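Local coordinates for protein argininosuccinate lyase (Chelativorans sp., PDB 6RXA) that acts as a C-N lyase (EDDS lyase) of the aspartase/fumarase superfamily and probably can split argininosuccinate into fumarate and arginine, at residues L370-I380 with I423-K431; R10-E21 with A274-Q285. The protein carries 2 engineered substitutions. All coordinates share one frame; numbering follows the deposited sequence.

Contact 1 of 2, residues L370-I380 with I423-K431; sequences LTDMLVRRVGI and INVSADDIK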
loop_
_atom_site.group_PDB
_atom_site.type_symbol
_atom_site.label_atom_id
_atom_site.label_comp_id
_atom_site.label_asym_id
_atom_site.label_seq_id
_atom_site.Cartn_x
_atom_site.Cartn_y
_atom_site.Cartn_z
ATOM N N LEU A 370 -5.888 -40.223 18.521
ATOM C CA LEU A 370 -6.795 -40.901 19.450
ATOM C C LEU A 370 -8.230 -40.900 18.917
ATOM O O LEU A 370 -8.929 -41.924 18.984
ATOM C CB LEU A 370 -6.698 -40.261 20.836
ATOM C CG LEU A 370 -7.434 -40.944 21.990
ATOM C CD1 LEU A 370 -6.843 -42.327 22.249
ATOM C CD2 LEU A 370 -7.385 -40.101 23.255
ATOM N N THR A 371 -8.672 -39.771 18.351
ATOM C CA THR A 371 -10.017 -39.668 17.787
ATOM C C THR A 371 -10.184 -40.574 16.569
ATOM O O THR A 371 -11.200 -41.274 16.432
ATOM C CB THR A 371 -10.278 -38.212 17.379
ATOM O OG1 THR A 371 -9.963 -37.318 18.460
ATOM C CG2 THR A 371 -11.738 -38.013 16.969
ATOM N N ASP A 372 -9.216 -40.538 15.644
ATOM C CA ASP A 372 -9.283 -41.388 14.461
ATOM C C ASP A 372 -9.320 -42.856 14.852
ATOM O O ASP A 372 -9.980 -43.668 14.186
ATOM C CB ASP A 372 -8.058 -41.153 13.574
ATOM C CG ASP A 372 -8.140 -39.881 12.736
ATOM O OD1 ASP A 372 -9.246 -39.462 12.344
ATOM O OD2 ASP A 372 -7.072 -39.314 12.438
ATOM N N MET A 373 -8.620 -43.212 15.932
ATOM C CA MET A 373 -8.611 -44.595 16.394
ATOM C C MET A 373 -9.998 -45.034 16.836
ATOM O O MET A 373 -10.429 -46.155 16.534
ATOM C CB MET A 373 -7.591 -44.752 17.524
ATOM C CG MET A 373 -7.421 -46.178 18.035
ATOM S SD MET A 373 -8.633 -46.598 19.293
ATOM C CE MET A 373 -7.887 -45.826 20.726
ATOM N N LEU A 374 -10.721 -44.170 17.558
ATOM C CA LEU A 374 -12.070 -44.529 17.976
ATOM C C LEU A 374 -12.965 -44.778 16.766
ATOM O O LEU A 374 -13.678 -45.782 16.702
ATOM C CB LEU A 374 -12.674 -43.443 18.859
ATOM C CG LEU A 374 -11.921 -43.083 20.139
ATOM C CD1 LEU A 374 -12.721 -42.051 20.938
ATOM C CD2 LEU A 374 -11.615 -44.300 20.966
ATOM N N VAL A 375 -12.925 -43.868 15.787
ATOM C CA VAL A 375 -13.711 -44.051 14.566
ATOM C C VAL A 375 -13.347 -45.367 13.892
ATOM O O VAL A 375 -14.219 -46.152 13.506
ATOM C CB VAL A 375 -13.484 -42.860 13.617
ATOM C CG1 VAL A 375 -14.127 -43.118 12.262
ATOM C CG2 VAL A 375 -14.018 -41.582 14.240
ATOM N N ARG A 376 -12.047 -45.620 13.735
ATOM C CA ARG A 376 -11.590 -46.794 13.000
ATOM C C ARG A 376 -11.896 -48.080 13.755
ATOM O O ARG A 376 -12.275 -49.086 13.141
ATOM C CB ARG A 376 -10.087 -46.662 12.753
ATOM C CG ARG A 376 -9.503 -47.650 11.765
ATOM C CD ARG A 376 -7.989 -47.447 11.621
ATOM N NE ARG A 376 -7.643 -46.166 10.999
ATOM C CZ ARG A 376 -7.069 -45.135 11.624
ATOM N NH1 ARG A 376 -6.752 -45.203 12.914
ATOM N NH2 ARG A 376 -6.806 -44.025 10.946
ATOM N N ARG A 377 -11.758 -48.067 15.084
ATOM C CA ARG A 377 -11.894 -49.296 15.864
ATOM C C ARG A 377 -13.345 -49.627 16.194
ATOM O O ARG A 377 -13.741 -50.796 16.119
ATOM C CB ARG A 377 -11.081 -49.191 17.156
ATOM C CG ARG A 377 -9.569 -49.189 16.943
ATOM C CD ARG A 377 -9.018 -50.591 16.698
ATOM N NE ARG A 377 -9.105 -51.430 17.891
ATOM C CZ ARG A 377 -8.743 -52.709 17.940
ATOM N NH1 ARG A 377 -8.265 -53.312 16.860
ATOM N NH2 ARG A 377 -8.863 -53.389 19.074
ATOM N N VAL A 378 -14.148 -48.635 16.587
ATOM C CA VAL A 378 -15.528 -48.884 17.000
ATOM C C VAL A 378 -16.554 -48.332 16.021
ATOM O O VAL A 378 -17.761 -48.533 16.225
ATOM C CB VAL A 378 -15.811 -48.404 18.438
ATOM C CG1 VAL A 378 -14.745 -48.939 19.394
ATOM C CG2 VAL A 378 -15.881 -46.892 18.510
ATOM N N GLY A 379 -16.120 -47.633 14.974
ATOM C CA GLY A 379 -17.010 -47.243 13.902
ATOM C C GLY A 379 -17.930 -46.081 14.187
ATOM O O GLY A 379 -18.811 -45.802 13.364
ATOM N N ILE A 380 -17.771 -45.396 15.327
ATOM C CA ILE A 380 -18.543 -44.181 15.567
ATOM C C ILE A 380 -18.164 -43.124 14.525
ATOM O O ILE A 380 -17.126 -43.214 13.861
ATOM C CB ILE A 380 -18.337 -43.645 16.991
ATOM C CG1 ILE A 380 -16.869 -43.329 17.258
ATOM C CG2 ILE A 380 -18.808 -44.667 18.023
ATOM C CD1 ILE A 380 -16.597 -42.930 18.709
ATOM N N ILE A 423 -16.516 -47.515 25.883
ATOM C CA ILE A 423 -16.100 -47.670 24.492
ATOM C C ILE A 423 -15.125 -48.832 24.408
ATOM O O ILE A 423 -14.253 -48.994 25.267
ATOM C CB ILE A 423 -15.528 -46.354 23.917
ATOM C CG1 ILE A 423 -15.213 -46.523 22.427
ATOM C CG2 ILE A 423 -14.308 -45.910 24.707
ATOM C CD1 ILE A 423 -15.506 -45.270 21.591
ATOM N N ASN A 424 -15.274 -49.635 23.355
ATOM C CA ASN A 424 -14.593 -50.925 23.255
ATOM C C ASN A 424 -13.242 -50.755 22.559
ATOM O O ASN A 424 -13.047 -51.108 21.394
ATOM C CB ASN A 424 -15.482 -51.926 22.526
ATOM C CG ASN A 424 -15.328 -53.335 23.049
ATOM O OD1 ASN A 424 -15.218 -53.554 24.254
ATOM N ND2 ASN A 424 -15.320 -54.303 22.143
ATOM N N VAL A 425 -12.290 -50.193 23.312
ATOM C CA VAL A 425 -10.909 -50.049 22.865
ATOM C C VAL A 425 -9.992 -50.463 24.011
ATOM O O VAL A 425 -10.352 -50.398 25.187
ATOM C CB VAL A 425 -10.566 -48.618 22.388
ATOM C CG1 VAL A 425 -11.469 -48.213 21.221
ATOM C CG2 VAL A 425 -10.680 -47.634 23.534
ATOM N N SER A 426 -8.785 -50.884 23.647
ATOM C CA SER A 426 -7.837 -51.431 24.604
ATOM C C SER A 426 -6.824 -50.378 25.034
ATOM O O SER A 426 -6.656 -49.327 24.404
ATOM C CB SER A 426 -7.084 -52.612 23.987
ATOM O OG SER A 426 -6.223 -52.157 22.952
ATOM N N ALA A 427 -6.118 -50.697 26.122
ATOM C CA ALA A 427 -5.023 -49.850 26.581
ATOM C C ALA A 427 -3.943 -49.714 25.513
ATOM O O ALA A 427 -3.336 -48.647 25.358
ATOM C CB ALA A 427 -4.439 -50.429 27.870
ATOM N N ASP A 428 -3.685 -50.790 24.760
ATOM C CA ASP A 428 -2.660 -50.723 23.723
ATOM C C ASP A 428 -3.114 -49.874 22.543
ATOM O O ASP A 428 -2.292 -49.202 21.910
ATOM C CB ASP A 428 -2.281 -52.125 23.246
ATOM C CG ASP A 428 -1.381 -52.855 24.229
ATOM O OD1 ASP A 428 -0.701 -52.187 25.037
ATOM O OD2 ASP A 428 -1.349 -54.102 24.184
ATOM N N ASP A 429 -4.409 -49.914 22.210
ATOM C CA ASP A 429 -4.925 -49.026 21.174
ATOM C C ASP A 429 -4.643 -47.571 21.531
ATOM O O ASP A 429 -4.248 -46.762 20.674
ATOM C CB ASP A 429 -6.436 -49.201 21.024
ATOM C CG ASP A 429 -6.831 -50.540 20.420
ATOM O OD1 ASP A 429 -6.049 -51.109 19.629
ATOM O OD2 ASP A 429 -7.948 -51.005 20.730
ATOM N N ILE A 430 -4.857 -47.223 22.803
ATOM C CA ILE A 430 -4.660 -45.850 23.265
ATOM C C ILE A 430 -3.178 -45.490 23.271
ATOM O O ILE A 430 -2.773 -44.439 22.752
ATOM C CB ILE A 430 -5.303 -45.669 24.656
ATOM C CG1 ILE A 430 -6.821 -45.827 24.555
ATOM C CG2 ILE A 430 -4.930 -44.318 25.242
ATOM C CD1 ILE A 430 -7.523 -46.106 25.888
ATOM N N LYS A 431 -2.344 -46.355 23.852
ATOM C CA LYS A 431 -0.912 -46.087 23.920
ATOM C C LYS A 431 -0.346 -45.815 22.531
ATOM O O LYS A 431 0.405 -44.854 22.322
ATOM C CB LYS A 431 -0.199 -47.277 24.560
ATOM C CG LYS A 431 1.276 -47.050 24.843
ATOM C CD LYS A 431 1.960 -48.345 25.270
ATOM C CE LYS A 431 3.426 -48.118 25.594
ATOM N NZ LYS A 431 4.164 -49.399 25.771
#
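The guanidinium of R377 and the carboxylate of D429 approach from opposite directions with their planes 63° apart; D429 OD1 sits over one face of the guanidinium, toward its rim, while OD2 makes the salt bridge, 3.0 Å from R377 NH2. R377 is poorly ordered at the surface, and this clasp is probably not rigid. D429 has a second task: with S426 it forms a capping box at the start of helix 427-434. D429 N donates to S426 OG, and S426 N returns a nearly straight bond of 3.0 Å to D429 OD2, met from above the carboxylate plane. Each residue suits its place: the serine hydroxyl accepts inside the first turn, and the aspartate carboxylate accepts in return from the N-cap amide. The axes of helices 370-378 and 427-431 approach to 10.2 Å, their N-to-C directions 139° apart, and the seam beneath the salt bridge is apolar. M373 CG stands anti to the backbone N (chi1 -176°), and bends at chi2 and chi3 lay its CE 3.7 Å from D429 CB, a fit well suited to methionine's flexible chain. L374 CD2 and M373 SD share V425 CG1. Away from this seam, V375 and R376 meet W208 of the second subunit. Where the helix ends, I423 sets its CD1 3.5 Å from V378 CG2, with I380 CD1 3.9 Å from that same I423 CD1.

Contact 2 of 2, residues R10-E21 with A274-Q285; sequences RIGRATGAKAPE and ASFAGTSSIMPQ. With FMT (formic acid), chain B.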
loop_
_atom_site.group_PDB
_atom_site.type_symbol
_atom_site.label_atom_id
_atom_site.label_comp_id
_atom_site.label_asym_id
_atom_site.label_seq_id
_atom_site.Cartn_x
_atom_site.Cartn_y
_atom_site.Cartn_z
ATOM N N ARG A 10 29.789 -7.435 19.780
ATOM C CA ARG A 10 30.039 -8.825 20.167
ATOM C C ARG A 10 30.552 -8.866 21.609
ATOM O O ARG A 10 31.737 -9.031 21.898
ATOM C CB ARG A 10 31.004 -9.488 19.196
ATOM C CG ARG A 10 30.597 -9.364 17.742
ATOM C CD ARG A 10 29.174 -9.813 17.474
ATOM N NE ARG A 10 28.977 -11.236 17.713
ATOM C CZ ARG A 10 27.818 -11.865 17.561
ATOM N NH1 ARG A 10 26.737 -11.195 17.185
ATOM N NH2 ARG A 10 27.734 -13.165 17.807
ATOM N N ILE A 11 29.605 -8.660 22.518
ATOM C CA ILE A 11 29.853 -8.654 23.950
ATOM C C ILE A 11 28.903 -9.654 24.589
ATOM O O ILE A 11 27.874 -10.013 24.015
ATOM C CB ILE A 11 29.628 -7.258 24.563
ATOM C CG1 ILE A 11 28.185 -6.790 24.349
ATOM C CG2 ILE A 11 30.602 -6.261 23.959
ATOM C CD1 ILE A 11 27.868 -5.422 24.976
ATOM N N GLY A 12 29.251 -10.094 25.798
ATOM C CA GLY A 12 28.371 -10.974 26.554
ATOM C C GLY A 12 27.988 -12.215 25.772
ATOM O O GLY A 12 28.847 -12.916 25.222
ATOM N N ARG A 13 26.679 -12.492 25.696
ATOM C CA ARG A 13 26.197 -13.681 25.006
ATOM C C ARG A 13 26.336 -13.618 23.488
ATOM O O ARG A 13 26.081 -14.628 22.823
ATOM C CB ARG A 13 24.735 -13.951 25.372
ATOM C CG ARG A 13 24.532 -14.203 26.859
ATOM C CD ARG A 13 23.156 -14.782 27.142
ATOM N NE ARG A 13 22.997 -16.105 26.544
ATOM C CZ ARG A 13 21.840 -16.738 26.428
ATOM N NH1 ARG A 13 20.722 -16.173 26.863
ATOM N NH2 ARG A 13 21.800 -17.943 25.874
ATOM N N ALA A 14 26.721 -12.472 22.918
ATOM C CA ALA A 14 26.980 -12.376 21.483
ATOM C C ALA A 14 28.442 -12.735 21.259
ATOM O O ALA A 14 29.313 -11.876 21.088
ATOM C CB ALA A 14 26.655 -10.984 20.968
ATOM N N THR A 15 28.705 -14.034 21.268
ATOM C CA THR A 15 30.066 -14.532 21.212
ATOM C C THR A 15 30.511 -14.700 19.769
ATOM O O THR A 15 29.710 -14.909 18.850
ATOM C CB THR A 15 30.163 -15.877 21.929
ATOM O OG1 THR A 15 29.266 -16.816 21.314
ATOM C CG2 THR A 15 29.809 -15.723 23.403
ATOM N N GLY A 16 31.824 -14.646 19.586
ATOM C CA GLY A 16 32.387 -14.727 18.260
ATOM C C GLY A 16 31.992 -13.534 17.408
ATOM O O GLY A 16 31.510 -12.505 17.886
ATOM N N ALA A 17 32.255 -13.681 16.116
ATOM C CA ALA A 17 31.943 -12.647 15.149
ATOM C C ALA A 17 30.536 -12.850 14.600
ATOM O O ALA A 17 29.990 -13.955 14.618
ATOM C CB ALA A 17 32.912 -12.706 13.970
ATOM N N LYS A 18 29.957 -11.778 14.072
ATOM C CA LYS A 18 28.758 -11.955 13.263
ATOM C C LYS A 18 29.083 -12.865 12.083
ATOM O O LYS A 18 30.147 -12.758 11.471
ATOM C CB LYS A 18 28.278 -10.622 12.689
ATOM C CG LYS A 18 27.854 -9.553 13.680
ATOM C CD LYS A 18 26.983 -8.510 12.953
ATOM C CE LYS A 18 26.876 -7.189 13.679
ATOM N NZ LYS A 18 28.145 -6.404 13.519
ATOM N N ALA A 19 28.154 -13.749 11.746
ATOM C CA ALA A 19 28.253 -14.435 10.477
ATOM C C ALA A 19 28.308 -13.400 9.358
ATOM O O ALA A 19 27.680 -12.343 9.452
ATOM C CB ALA A 19 27.019 -15.311 10.262
ATOM N N PRO A 20 29.004 -13.699 8.262
ATOM C CA PRO A 20 29.037 -12.725 7.158
ATOM C C PRO A 20 27.653 -12.394 6.637
ATOM O O PRO A 20 27.374 -11.235 6.314
ATOM C CB PRO A 20 29.896 -13.414 6.093
ATOM C CG PRO A 20 30.668 -14.458 6.831
ATOM C CD PRO A 20 29.837 -14.885 7.997
ATOM N N GLU A 21 26.759 -13.390 6.566
ATOM C CA GLU A 21 25.415 -13.135 6.070
ATOM C C GLU A 21 24.640 -12.215 7.006
ATOM O O GLU A 21 23.810 -11.409 6.555
ATOM C CB GLU A 21 24.671 -14.459 5.908
ATOM C CG GLU A 21 25.349 -15.469 5.008
ATOM C CD GLU A 21 26.211 -16.460 5.766
ATOM O OE1 GLU A 21 26.785 -16.111 6.829
ATOM O OE2 GLU A 21 26.323 -17.606 5.290
ATOM N N ALA A 274 25.092 -18.703 17.552
ATOM C CA ALA A 274 25.604 -17.462 18.120
ATOM C C ALA A 274 25.937 -16.427 17.054
ATOM O O ALA A 274 25.767 -15.225 17.280
ATOM C CB ALA A 274 26.881 -17.748 18.922
ATOM N N SER A 275 26.407 -16.875 15.887
ATOM C CA SER A 275 26.812 -15.968 14.823
ATOM C C SER A 275 25.640 -15.280 14.145
ATOM O O SER A 275 25.860 -14.397 13.308
ATOM C CB SER A 275 27.644 -16.725 13.781
ATOM O OG SER A 275 26.881 -17.689 13.071
ATOM N N PHE A 276 24.406 -15.654 14.482
ATOM C CA PHE A 276 23.210 -15.026 13.935
ATOM C C PHE A 276 22.376 -14.335 15.005
ATOM O O PHE A 276 21.244 -13.919 14.725
ATOM C CB PHE A 276 22.384 -16.045 13.140
ATOM C CG PHE A 276 22.977 -16.351 11.807
ATOM C CD1 PHE A 276 22.791 -15.482 10.747
ATOM C CD2 PHE A 276 23.783 -17.458 11.622
ATOM C CE1 PHE A 276 23.375 -15.729 9.523
ATOM C CE2 PHE A 276 24.364 -17.704 10.394
ATOM C CZ PHE A 276 24.161 -16.840 9.350
ATOM N N ALA A 277 22.927 -14.145 16.199
ATOM C CA ALA A 277 22.232 -13.476 17.280
ATOM C C ALA A 277 23.087 -12.340 17.812
ATOM O O ALA A 277 24.316 -12.345 17.684
ATOM C CB ALA A 277 21.951 -14.450 18.428
ATOM N N GLY A 278 22.416 -11.370 18.423
ATOM C CA GLY A 278 23.094 -10.299 19.127
ATOM C C GLY A 278 22.722 -10.275 20.593
ATOM O O GLY A 278 22.162 -11.242 21.106
ATOM N N THR A 279 23.034 -9.189 21.288
ATOM C CA THR A 279 22.636 -9.059 22.683
ATOM C C THR A 279 22.196 -7.619 22.919
ATOM O O THR A 279 22.036 -6.842 21.975
ATOM C CB THR A 279 23.752 -9.532 23.623
ATOM O OG1 THR A 279 23.245 -9.627 24.958
ATOM C CG2 THR A 279 24.945 -8.576 23.588
ATOM N N SER A 280 22.012 -7.270 24.192
ATOM C CA SER A 280 21.564 -5.948 24.605
ATOM C C SER A 280 22.681 -5.188 25.297
ATOM O O SER A 280 23.489 -5.771 26.019
ATOM C CB SER A 280 20.410 -6.098 25.603
ATOM O OG SER A 280 20.158 -4.910 26.325
ATOM N N SER A 281 22.681 -3.861 25.093
ATOM C CA SER A 281 23.647 -2.987 25.760
ATOM C C SER A 281 23.401 -2.880 27.262
ATOM O O SER A 281 24.288 -2.415 27.991
ATOM C CB SER A 281 23.616 -1.581 25.138
ATOM O OG SER A 281 22.346 -0.957 25.303
ATOM N N ILE A 282 22.225 -3.297 27.738
ATOM C CA ILE A 282 21.839 -3.167 29.136
ATOM C C ILE A 282 21.527 -4.511 29.787
ATOM O O ILE A 282 21.924 -4.749 30.929
ATOM C CB ILE A 282 20.655 -2.185 29.292
ATOM C CG1 ILE A 282 20.063 -2.236 30.699
ATOM C CG2 ILE A 282 19.542 -2.458 28.269
ATOM C CD1 ILE A 282 19.071 -1.110 30.957
ATOM N N MET A 283 20.803 -5.403 29.092
ATOM C CA MET A 283 20.324 -6.653 29.674
ATOM C C MET A 283 21.265 -7.800 29.334
ATOM O O MET A 283 21.240 -8.294 28.197
ATOM C CB MET A 283 18.918 -6.947 29.129
ATOM C CG MET A 283 17.853 -5.965 29.582
ATOM S SD MET A 283 16.260 -6.153 28.766
ATOM C CE MET A 283 16.628 -5.588 27.107
ATOM N N PRO A 284 22.100 -8.268 30.263
ATOM C CA PRO A 284 23.137 -9.239 29.877
ATOM C C PRO A 284 22.609 -10.605 29.513
ATOM O O PRO A 284 23.344 -11.386 28.885
ATOM C CB PRO A 284 24.055 -9.311 31.109
ATOM C CG PRO A 284 23.689 -8.115 31.945
ATOM C CD PRO A 284 22.225 -7.858 31.673
ATOM N N GLN A 285 21.370 -10.942 29.887
ATOM C CA GLN A 285 20.828 -12.246 29.548
ATOM C C GLN A 285 20.420 -12.373 28.083
ATOM O O GLN A 285 20.162 -13.496 27.635
ATOM C CB GLN A 285 19.624 -12.598 30.445
ATOM C CG GLN A 285 18.266 -12.048 30.018
ATOM C CD GLN A 285 18.027 -10.608 30.393
ATOM O OE1 GLN A 285 18.884 -9.939 30.960
ATOM N NE2 GLN A 285 16.837 -10.106 30.047
HETATM C C FMT B . 19.331 -2.624 24.112
HETATM O O1 FMT B . 19.032 -2.852 25.276
HETATM O O2 FMT B . 20.138 -3.335 23.523
HETATM O O HOH W 1 25.045 -10.519 26.902
#
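R10 sends its guanidinium into the turn at A274-A277, where NH1 gives a bond of 2.7 Å to A277 O and NH2 one of 2.9 Å to A274 O. The same group also grips its own segment, NE donating to G16 O and NH2 to T15 O, while A14 CB lies over the centre of one face and K18 N over the opposite face, toward its rim. A methionine in its place would probably leave the carbonyls of T15, G16 and A277 without this donor, and the two loops without their shared clamp. Packing is tight here: A19 N meets S275 O in the carbonyl plane, on a lone pair, at 2.8 Å, and A19 CB makes a CH-pi contact with the F276 face, 3.4 Å from CZ, a place suited to a small methyl. By contrast T15 and A17 form the exposed rim, touching only A274 and S275 there. Further along, S280-N288 carries the SSxMPxKxN signature of the aspartase/fumarase superfamily, whose S280 and S281 bind succinate. An ST motif at S280 holds the bend, OG accepting from M283 N, and formate sits against it, 2.6 Å from S280 OG to FMT O1, with R112 of the fourth subunit as another donor. At R13 a water bridges the segments. It accepts a hydrogen bond from R13 N and donates to P284 O and to T279 OG1, itself bonded to K286 O, while bending at chi3 (65°) brings R13 NH1 to 2.8 Å from Q285 O.

Overall arrangement
Both contacts are partly buried, but their centres lie about 46 Å (contact 1) and about 26 Å (contact 2) from the chain centre, and their nearest atoms are about 35 Å apart. Contact 1 is thus peripheral within the chain, joining a helix to the start of another by an apolar seam with a single salt bridge at its solvent edge. Contact 2, covered by the third and fourth subunits, joins largely irregular segments through arginine-to-carbonyl bonds, one backbone bond, a CH-pi contact and a bridging water. Contact 1 lies away from the known substrate-binding residues, whereas contact 2 holds S280 and S281. Yet the assembly brings such regions together: T371 of contact 1 packs on P284 of the third subunit, the residue that belongs to contact 2 there.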